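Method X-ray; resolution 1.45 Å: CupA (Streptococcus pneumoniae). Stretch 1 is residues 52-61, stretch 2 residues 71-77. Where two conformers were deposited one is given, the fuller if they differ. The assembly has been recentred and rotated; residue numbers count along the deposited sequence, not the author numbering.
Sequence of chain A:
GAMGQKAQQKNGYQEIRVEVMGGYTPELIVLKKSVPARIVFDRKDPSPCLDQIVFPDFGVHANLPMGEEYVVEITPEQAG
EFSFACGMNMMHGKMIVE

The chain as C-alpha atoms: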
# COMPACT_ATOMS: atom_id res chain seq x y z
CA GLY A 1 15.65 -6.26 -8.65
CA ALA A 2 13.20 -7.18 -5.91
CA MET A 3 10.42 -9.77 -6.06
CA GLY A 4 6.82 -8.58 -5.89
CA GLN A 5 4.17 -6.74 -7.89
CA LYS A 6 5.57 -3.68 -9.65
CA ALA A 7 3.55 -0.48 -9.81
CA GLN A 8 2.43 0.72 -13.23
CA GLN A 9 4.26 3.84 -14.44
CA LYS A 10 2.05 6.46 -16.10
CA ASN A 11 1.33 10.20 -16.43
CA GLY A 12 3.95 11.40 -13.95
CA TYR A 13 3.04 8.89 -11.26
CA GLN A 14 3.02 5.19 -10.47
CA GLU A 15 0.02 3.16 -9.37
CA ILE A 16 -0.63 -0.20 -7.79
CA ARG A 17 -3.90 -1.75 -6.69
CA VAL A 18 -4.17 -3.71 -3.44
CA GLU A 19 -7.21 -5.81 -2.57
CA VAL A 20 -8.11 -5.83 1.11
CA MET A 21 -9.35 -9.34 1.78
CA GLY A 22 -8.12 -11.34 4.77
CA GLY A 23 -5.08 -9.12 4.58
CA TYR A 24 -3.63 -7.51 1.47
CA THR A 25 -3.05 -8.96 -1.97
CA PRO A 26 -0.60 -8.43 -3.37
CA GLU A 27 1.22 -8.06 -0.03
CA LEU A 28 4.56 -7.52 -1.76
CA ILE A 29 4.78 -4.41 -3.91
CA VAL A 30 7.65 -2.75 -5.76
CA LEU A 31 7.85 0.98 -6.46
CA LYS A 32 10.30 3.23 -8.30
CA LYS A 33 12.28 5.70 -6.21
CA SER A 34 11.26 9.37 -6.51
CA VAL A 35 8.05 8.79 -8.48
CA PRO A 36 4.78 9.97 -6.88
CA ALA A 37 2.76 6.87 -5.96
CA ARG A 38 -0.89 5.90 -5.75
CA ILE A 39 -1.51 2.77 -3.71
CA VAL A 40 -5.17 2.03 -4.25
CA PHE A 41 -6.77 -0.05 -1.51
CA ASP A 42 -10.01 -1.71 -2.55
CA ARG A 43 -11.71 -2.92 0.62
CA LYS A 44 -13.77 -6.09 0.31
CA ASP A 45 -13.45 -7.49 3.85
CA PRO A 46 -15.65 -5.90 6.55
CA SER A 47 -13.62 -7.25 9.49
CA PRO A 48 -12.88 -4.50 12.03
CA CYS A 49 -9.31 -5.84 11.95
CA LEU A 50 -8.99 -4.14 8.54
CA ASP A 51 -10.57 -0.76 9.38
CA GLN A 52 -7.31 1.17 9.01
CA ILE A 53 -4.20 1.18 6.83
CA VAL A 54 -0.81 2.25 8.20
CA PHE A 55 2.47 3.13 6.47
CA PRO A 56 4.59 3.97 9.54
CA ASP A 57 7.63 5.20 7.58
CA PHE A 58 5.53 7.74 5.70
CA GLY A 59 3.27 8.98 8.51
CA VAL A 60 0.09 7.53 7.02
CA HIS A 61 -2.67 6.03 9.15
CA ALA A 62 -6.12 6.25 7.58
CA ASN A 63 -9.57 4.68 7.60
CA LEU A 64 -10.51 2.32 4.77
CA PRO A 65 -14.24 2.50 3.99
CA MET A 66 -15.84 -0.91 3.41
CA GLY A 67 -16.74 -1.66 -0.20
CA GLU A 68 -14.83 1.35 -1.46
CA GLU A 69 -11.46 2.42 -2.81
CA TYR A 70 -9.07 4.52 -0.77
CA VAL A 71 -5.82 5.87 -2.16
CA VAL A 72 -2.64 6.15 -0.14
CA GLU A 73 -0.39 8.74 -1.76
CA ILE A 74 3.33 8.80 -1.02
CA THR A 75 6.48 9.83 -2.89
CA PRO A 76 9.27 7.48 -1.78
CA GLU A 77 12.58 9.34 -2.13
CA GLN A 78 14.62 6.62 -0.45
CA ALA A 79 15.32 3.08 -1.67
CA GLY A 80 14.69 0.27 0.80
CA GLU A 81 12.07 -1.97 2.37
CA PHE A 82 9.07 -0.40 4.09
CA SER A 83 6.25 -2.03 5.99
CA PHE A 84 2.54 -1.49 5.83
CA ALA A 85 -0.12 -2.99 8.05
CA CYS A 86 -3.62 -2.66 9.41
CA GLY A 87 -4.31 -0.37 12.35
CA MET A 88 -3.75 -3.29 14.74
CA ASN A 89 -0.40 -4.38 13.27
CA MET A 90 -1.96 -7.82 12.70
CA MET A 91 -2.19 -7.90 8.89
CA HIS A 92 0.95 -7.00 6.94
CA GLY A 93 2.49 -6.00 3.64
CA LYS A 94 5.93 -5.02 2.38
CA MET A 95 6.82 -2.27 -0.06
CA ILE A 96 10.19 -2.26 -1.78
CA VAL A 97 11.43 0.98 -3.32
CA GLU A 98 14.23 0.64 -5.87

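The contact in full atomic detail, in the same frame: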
# COMPACT_ATOMS: atom_id res chain seq x y z
N GLN A 52 -8.31 0.15 9.29
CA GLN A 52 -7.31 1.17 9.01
C GLN A 52 -6.11 0.62 8.25
O GLN A 52 -5.80 -0.57 8.32
CB GLN A 52 -6.84 1.84 10.30
CG GLN A 52 -7.91 2.65 11.00
CD GLN A 52 -8.27 2.10 12.35
OE1 GLN A 52 -7.40 1.68 13.12
NE2 GLN A 52 -9.56 2.09 12.66
N ILE A 53 -5.45 1.50 7.51
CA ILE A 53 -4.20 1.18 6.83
C ILE A 53 -3.11 2.09 7.38
O ILE A 53 -3.34 3.28 7.59
CB ILE A 53 -4.33 1.33 5.29
CG1 ILE A 53 -3.07 0.80 4.59
CG2 ILE A 53 -4.59 2.79 4.90
CD1 ILE A 53 -2.84 -0.69 4.80
N VAL A 54 -1.93 1.52 7.60
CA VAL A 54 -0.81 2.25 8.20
C VAL A 54 0.48 2.04 7.41
O VAL A 54 0.86 0.90 7.13
CB VAL A 54 -0.57 1.81 9.67
CG1 VAL A 54 0.52 2.64 10.31
CG2 VAL A 54 -1.85 1.91 10.48
N PHE A 55 1.12 3.15 7.02
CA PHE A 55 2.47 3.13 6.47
C PHE A 55 3.32 3.94 7.45
O PHE A 55 3.45 5.15 7.30
CB PHE A 55 2.51 3.79 5.09
CG PHE A 55 1.99 2.92 3.97
CD1 PHE A 55 0.64 2.65 3.86
CD2 PHE A 55 2.86 2.41 3.02
CE1 PHE A 55 0.16 1.86 2.83
CE2 PHE A 55 2.39 1.62 1.99
CZ PHE A 55 1.04 1.35 1.89
N PRO A 56 3.93 3.26 8.43
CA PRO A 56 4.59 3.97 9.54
C PRO A 56 5.78 4.82 9.11
O PRO A 56 6.07 5.82 9.76
CB PRO A 56 5.04 2.83 10.46
CG PRO A 56 5.13 1.64 9.58
CD PRO A 56 4.05 1.80 8.56
N ASP A 57 6.47 4.43 8.04
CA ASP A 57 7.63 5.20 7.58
C ASP A 57 7.23 6.51 6.92
O ASP A 57 8.05 7.43 6.81
CB ASP A 57 8.48 4.37 6.62
CG ASP A 57 8.92 3.07 7.24
OD1 ASP A 57 8.43 2.01 6.81
OD2 ASP A 57 9.76 3.11 8.16
N PHE A 58 5.99 6.59 6.47
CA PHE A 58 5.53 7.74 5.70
C PHE A 58 4.51 8.60 6.45
O PHE A 58 4.05 9.61 5.93
CB PHE A 58 4.98 7.28 4.35
CG PHE A 58 6.00 6.60 3.49
CD1 PHE A 58 6.76 7.33 2.59
CD2 PHE A 58 6.23 5.24 3.59
CE1 PHE A 58 7.72 6.72 1.80
CE2 PHE A 58 7.19 4.62 2.81
CZ PHE A 58 7.93 5.36 1.91
N GLY A 59 4.18 8.21 7.68
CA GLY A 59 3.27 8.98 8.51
C GLY A 59 1.80 8.80 8.19
O GLY A 59 0.96 9.58 8.65
N VAL A 60 1.47 7.78 7.41
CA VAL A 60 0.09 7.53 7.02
C VAL A 60 -0.61 6.55 7.96
O VAL A 60 -0.09 5.47 8.25
CB VAL A 60 -0.00 6.99 5.58
CG1 VAL A 60 -1.44 6.63 5.23
CG2 VAL A 60 0.56 8.00 4.60
N HIS A 61 -1.78 6.95 8.45
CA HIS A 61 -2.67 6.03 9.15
C HIS A 61 -4.10 6.51 8.92
O HIS A 61 -4.53 7.52 9.47
CB HIS A 61 -2.31 5.87 10.64
CG HIS A 61 -2.53 7.10 11.47
ND1 HIS A 61 -1.68 8.18 11.45
CD2 HIS A 61 -3.48 7.39 12.39
CE1 HIS A 61 -2.11 9.09 12.30
NE2 HIS A 61 -3.21 8.64 12.88
N VAL A 71 -7.16 5.74 -1.61
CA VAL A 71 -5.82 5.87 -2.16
C VAL A 71 -4.82 6.44 -1.17
O VAL A 71 -4.98 7.55 -0.66
CB VAL A 71 -5.81 6.75 -3.43
CG1 VAL A 71 -4.41 6.81 -4.03
CG2 VAL A 71 -6.80 6.21 -4.44
N VAL A 72 -3.78 5.66 -0.89
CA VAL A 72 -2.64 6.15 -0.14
C VAL A 72 -1.66 6.78 -1.13
O VAL A 72 -1.23 6.15 -2.09
CB VAL A 72 -1.94 5.01 0.62
CG1 VAL A 72 -0.60 5.48 1.17
CG2 VAL A 72 -2.83 4.50 1.74
N GLU A 73 -1.34 8.05 -0.90
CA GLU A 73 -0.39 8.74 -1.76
C GLU A 73 0.90 9.03 -1.01
O GLU A 73 0.89 9.64 0.05
CB GLU A 73 -0.99 10.03 -2.31
CG GLU A 73 -2.23 9.79 -3.15
CD GLU A 73 -2.80 11.07 -3.72
OE1 GLU A 73 -3.71 11.65 -3.09
OE2 GLU A 73 -2.34 11.49 -4.80
N ILE A 74 2.01 8.55 -1.57
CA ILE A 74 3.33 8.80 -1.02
C ILE A 74 4.30 9.02 -2.18
O ILE A 74 4.04 8.59 -3.30
CB ILE A 74 3.84 7.62 -0.16
CG1 ILE A 74 3.89 6.33 -0.98
CG2 ILE A 74 2.97 7.44 1.08
CD1 ILE A 74 4.51 5.16 -0.25
N THR A 75 5.41 9.70 -1.90
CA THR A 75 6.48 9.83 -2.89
C THR A 75 7.77 9.35 -2.24
O THR A 75 8.44 10.11 -1.54
CB THR A 75 6.64 11.28 -3.39
OG1 THR A 75 5.41 11.72 -3.98
CG2 THR A 75 7.75 11.36 -4.44
N PRO A 76 8.12 8.08 -2.47
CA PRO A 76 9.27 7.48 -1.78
C PRO A 76 10.60 7.94 -2.37
O PRO A 76 10.96 7.52 -3.47
CB PRO A 76 9.07 5.98 -2.02
CG PRO A 76 8.33 5.90 -3.32
CD PRO A 76 7.44 7.12 -3.35
N GLU A 77 11.32 8.78 -1.64
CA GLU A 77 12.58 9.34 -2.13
C GLU A 77 13.79 8.52 -1.71
O GLU A 77 14.92 8.84 -2.07
CB GLU A 77 12.75 10.78 -1.65
CG GLU A 77 11.81 11.77 -2.31
CD GLU A 77 12.05 11.89 -3.80
OE1 GLU A 77 13.10 11.39 -4.28
OE2 GLU A 77 11.20 12.48 -4.49

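The two stretches of CupA meet almost wholly through side chains. No hydrogen bond crosses between them, and the contact is apolar throughout. Together they bury 327 Å², a modest area made up of a few well-fitted pairs.

Stretch 1 folds back on itself. Phe 55 N donates to Val 60 O at 2.9 Å, and Val 60 N donates to Phe 55 O at 3.3 Å. Phe 58 N also donates to Phe 55 O, at 3.0 Å, inside the turn. This pairing sets Phe 55 and Val 60 side by side. Gly 59 lies in the turn with a positive phi of 80°, a value that by itself favours glycine. Ile 53, Phe 55, Phe 58 and Val 60 all point their CA-to-CB bonds toward stretch 2.

Stretch 2 supplies its bumps by strand alternation. Val 72 and Ile 74 point toward stretch 1, while Glu 73 between them points away. The backbones stay well apart: the CA atoms of Val 60 and Val 72 are 7.8 Å from each other, and those of Phe 58 and Ile 74 are 7.1 Å. Side chains fill this space.

Val 72 fits into a hollow lined by three residues. Its CG2 lies 4.0 Å from Ile 53 CG2. Its CG1 reaches both of the other walls, at 4.1 Å from Phe 55 CE1 and 4.3 Å from Val 60 CG1. The same methyl sits over one face of the Phe 55 ring. Each methyl of Val 72 therefore has a neighbour in stretch 1.

Ile 74 fills the next hollow, between Phe 58 and Val 60. Its CG2 packs 3.8 Å from Phe 58 CB and 4.3 Å from Val 60 CG2. Its other branch extends along the Phe 58 ring, with chi1 near 58° (p) and chi2 near 174° (t). This places Ile 74 CD1 over the ring face, 3.9 Å from the centroid of the Phe 58 ring and 5° off the ring normal. The result is a CH-pi contact almost centred on the ring.

Val 60 is the shared wall. Both its methyls lie close to Val 72, and its CG2 also meets Ile 74, so it fits between the two bumps of stretch 2.

Pro 76 closes the far end. It meets the edge of the Phe 58 ring, near the ring plane. Phe 58 CE1 is 4.0 Å from Pro 76 CA and 4.1 Å from Pro 76 CB. Phe 58 is thus covered on one face by Ile 74 and bordered at its edge by Pro 76.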